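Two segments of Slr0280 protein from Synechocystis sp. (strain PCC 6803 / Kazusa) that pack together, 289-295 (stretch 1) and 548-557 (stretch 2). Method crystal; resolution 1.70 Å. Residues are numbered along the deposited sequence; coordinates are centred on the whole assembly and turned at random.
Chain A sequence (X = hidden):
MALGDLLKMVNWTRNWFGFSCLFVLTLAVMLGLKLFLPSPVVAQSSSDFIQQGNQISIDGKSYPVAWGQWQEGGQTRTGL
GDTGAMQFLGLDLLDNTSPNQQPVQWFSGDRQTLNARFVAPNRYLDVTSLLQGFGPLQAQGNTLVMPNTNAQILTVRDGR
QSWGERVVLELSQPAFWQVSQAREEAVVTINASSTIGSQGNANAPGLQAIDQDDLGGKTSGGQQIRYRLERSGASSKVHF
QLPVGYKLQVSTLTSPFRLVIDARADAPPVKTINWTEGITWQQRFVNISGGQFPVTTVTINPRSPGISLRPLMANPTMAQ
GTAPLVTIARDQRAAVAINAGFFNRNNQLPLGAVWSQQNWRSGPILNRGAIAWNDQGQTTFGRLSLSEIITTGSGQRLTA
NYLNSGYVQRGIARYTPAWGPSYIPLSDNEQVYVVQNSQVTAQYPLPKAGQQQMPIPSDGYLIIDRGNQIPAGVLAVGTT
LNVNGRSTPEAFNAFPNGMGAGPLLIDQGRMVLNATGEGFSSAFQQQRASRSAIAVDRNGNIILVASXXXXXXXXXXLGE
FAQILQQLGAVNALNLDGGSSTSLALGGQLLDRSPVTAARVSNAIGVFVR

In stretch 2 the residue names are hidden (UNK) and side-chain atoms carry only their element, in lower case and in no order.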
# COMPACT_ATOMS: atom_id res chain seq x y z
N SER A 289 22.26 14.58 2.73
CA SER A 289 22.84 15.81 2.21
C SER A 289 21.77 16.71 1.59
O SER A 289 21.74 17.92 1.84
CB SER A 289 23.93 15.48 1.18
OG SER A 289 24.51 16.67 0.69
N GLY A 290 20.87 16.11 0.82
CA GLY A 290 19.82 16.85 0.12
C GLY A 290 18.71 17.49 0.94
O GLY A 290 17.94 18.31 0.42
N GLY A 291 18.60 17.12 2.22
CA GLY A 291 17.57 17.66 3.08
C GLY A 291 17.02 16.68 4.10
O GLY A 291 17.54 15.58 4.26
N GLN A 292 15.95 17.09 4.78
CA GLN A 292 15.34 16.29 5.84
C GLN A 292 14.01 15.73 5.33
O GLN A 292 13.13 16.49 4.92
CB GLN A 292 15.10 17.16 7.08
CG GLN A 292 14.40 16.43 8.23
CD GLN A 292 14.38 17.22 9.53
OE1 GLN A 292 13.51 18.07 9.74
NE2 GLN A 292 15.33 16.93 10.41
N PHE A 293 13.88 14.40 5.34
CA PHE A 293 12.70 13.74 4.76
C PHE A 293 11.88 13.05 5.82
O PHE A 293 12.38 12.14 6.49
CB PHE A 293 13.13 12.68 3.74
CG PHE A 293 13.75 13.23 2.48
CD1 PHE A 293 15.08 13.64 2.46
CD2 PHE A 293 13.01 13.29 1.30
CE1 PHE A 293 15.66 14.14 1.28
CE2 PHE A 293 13.57 13.78 0.13
CZ PHE A 293 14.90 14.21 0.11
N PRO A 294 10.60 13.44 5.97
CA PRO A 294 9.72 12.63 6.81
C PRO A 294 9.50 11.28 6.13
O PRO A 294 9.18 11.25 4.93
CB PRO A 294 8.41 13.43 6.85
CG PRO A 294 8.79 14.83 6.42
CD PRO A 294 9.93 14.64 5.43
N VAL A 295 9.72 10.18 6.85
CA VAL A 295 9.58 8.84 6.29
C VAL A 295 8.71 7.94 7.17
O VAL A 295 8.87 7.90 8.40
CB VAL A 295 10.96 8.17 6.07
CG1 VAL A 295 10.81 6.72 5.64
CG2 VAL A 295 11.78 8.93 5.03
N UNK A 548 7.81 11.13 1.21
CA UNK A 548 7.21 12.14 0.35
C UNK A 548 8.14 13.34 0.18
O UNK A 548 9.31 13.14 -0.14
c UNK A 548 5.79 12.46 0.81
n UNK A 548 4.29 10.87 -0.44
c UNK A 548 4.87 11.27 0.74
c UNK A 548 4.49 10.38 1.68
n UNK A 548 3.67 9.46 1.06
c UNK A 548 3.56 9.78 -0.21
N UNK A 549 7.64 14.56 0.35
CA UNK A 549 8.50 15.73 0.14
C UNK A 549 9.43 15.94 1.32
O UNK A 549 9.04 15.72 2.48
c UNK A 549 6.88 16.99 -1.34
c UNK A 549 7.66 16.99 -0.04
o UNK A 549 7.27 17.64 -2.31
n UNK A 549 5.78 16.25 -1.38
N UNK A 550 10.65 16.39 1.03
CA UNK A 550 11.54 16.81 2.10
C UNK A 550 10.98 18.09 2.71
O UNK A 550 10.18 18.81 2.07
n UNK A 550 14.20 17.43 -1.23
n UNK A 550 16.45 17.11 -1.67
n UNK A 550 14.87 16.13 -3.01
c UNK A 550 14.42 18.28 -0.06
c UNK A 550 15.18 16.89 -1.97
c UNK A 550 12.97 17.02 1.58
c UNK A 550 13.19 18.35 0.83
N UNK A 551 11.37 18.38 3.95
CA UNK A 551 10.92 19.61 4.60
C UNK A 551 11.36 20.79 3.75
O UNK A 551 12.55 20.99 3.51
c UNK A 551 11.45 19.73 6.04
c UNK A 551 11.04 21.07 6.66
c UNK A 551 10.94 18.57 6.89
N UNK A 552 10.38 21.55 3.25
CA UNK A 552 10.63 22.74 2.46
C UNK A 552 11.17 22.52 1.05
O UNK A 552 11.81 23.40 0.49
N UNK A 553 10.91 21.34 0.48
CA UNK A 553 11.46 21.02 -0.82
C UNK A 553 10.71 19.89 -1.51
O UNK A 553 9.59 19.56 -1.13
N UNK A 554 11.33 19.31 -2.53
CA UNK A 554 10.68 18.29 -3.34
C UNK A 554 10.84 16.87 -2.79
O UNK A 554 11.52 16.65 -1.77
c UNK A 554 11.20 18.36 -4.77
N UNK A 555 10.21 15.91 -3.46
CA UNK A 555 10.39 14.50 -3.13
C UNK A 555 11.79 14.07 -3.52
O UNK A 555 12.54 14.83 -4.14
N UNK A 556 12.17 12.85 -3.16
CA UNK A 556 13.54 12.38 -3.38
C UNK A 556 13.79 12.00 -4.83
O UNK A 556 12.89 11.51 -5.50
c UNK A 556 13.84 11.18 -2.47
N UNK A 557 15.01 12.23 -5.30
CA UNK A 557 15.50 11.61 -6.52
C UNK A 557 15.81 10.15 -6.20
O UNK A 557 15.79 9.76 -5.03
o UNK A 557 17.85 12.05 -6.10
c UNK A 557 16.78 12.29 -7.01
O HOH W 1 14.95 19.71 4.09

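Position 548 carries one carbon and then a five-membered ring of three carbons and two nitrogens, which can only be an imidazole. CB of 548 comes no nearer than 5.5 Å to O of Pro294, and the ring lies farther off; the backbone makes the contact, with O of 548 lying 4.0 Å from CD2 of Phe293, at the edge of that ring. This is His548, and both ring nitrogens are hydrogen-bonded elsewhere in the structure.

Position 549 has two carbons, the second bearing one oxygen and one nitrogen, a short carboxamide. Its CA-to-CB bond points away from stretch 1, while its backbone O sits 3.3 Å from CD of Pro294. The residue is Asn549, whose polar group suits an exposed place.

At 550 three carbons lead to a nitrogen and then to a carbon with two more nitrogens: a guanidinium. One terminal nitrogen is 2.8 Å from O of Gly290, and the terminal carbon is 3.4 Å from CZ of Phe293. This is Arg550. No other side chain of the stretch does so much. Its NH2 donates to O of Gly290, in a bond lying near the guanidinium plane, and CZ of Phe293 lies over a face of the group. Nearer the backbone, CB is 3.6 Å from the centroid of the Phe293 ring, almost on its normal, a CH-pi contact. Within its own stretch NE donates to O of 554 (2.8 Å) and NH1 to O of 555 (2.9 Å), so a long side chain with several donors is well used here.

Position 551 has three carbons, one carrying the other two. This beta-branched group points toward stretch 1, with one branch carbon 4.3 Å from CD of Pro294. It is Val551, and its CG2 makes this apolar contact.

Positions 552 and 553 have no side-chain atoms and are Gly552 and Gly553. They end the type II turn that begins at Arg550, closed by Gly553 N to Arg550 O at 3.1 Å. The positive phi of Gly552 favours glycine, and a CB on Gly553 would come within 2.8 Å of Arg550 CG.

A single carbon marks 554 as Ala554. Its CA-to-CB bond points away from stretch 1; its O accepts from Arg550 N (2.9 Å) and from Arg550 NE, and lies 4.0 Å from CE2 of Phe293. Position 555, with no side chain, is Gly555; its C lies at the edge of the Phe293 ring.

Position 556 again has one carbon, 3.7 Å from CE2 of Phe293. As Ala556 it adds a small apolar surface beside the buried ring. One carbon and one oxygen at 557 give Ser557, whose hydroxyl caps a backbone N at the start of the following helix; the residue makes no contact with stretch 1.

The contact works by packing a loop against one face and the edge of the Phe293 ring. Phe293 packs against Arg550 and Ala556, while Val551 N donates to Gln292 O (2.8 Å) and a water joins Gln292 N (2.9 Å) to Val551 O (2.8 Å). Arg550 ties the two together: it covers one face of the ring, grips Gly290 O, and holds its own loop in shape.

Stretch 2, residues 548-557: HNRVGGAGAS
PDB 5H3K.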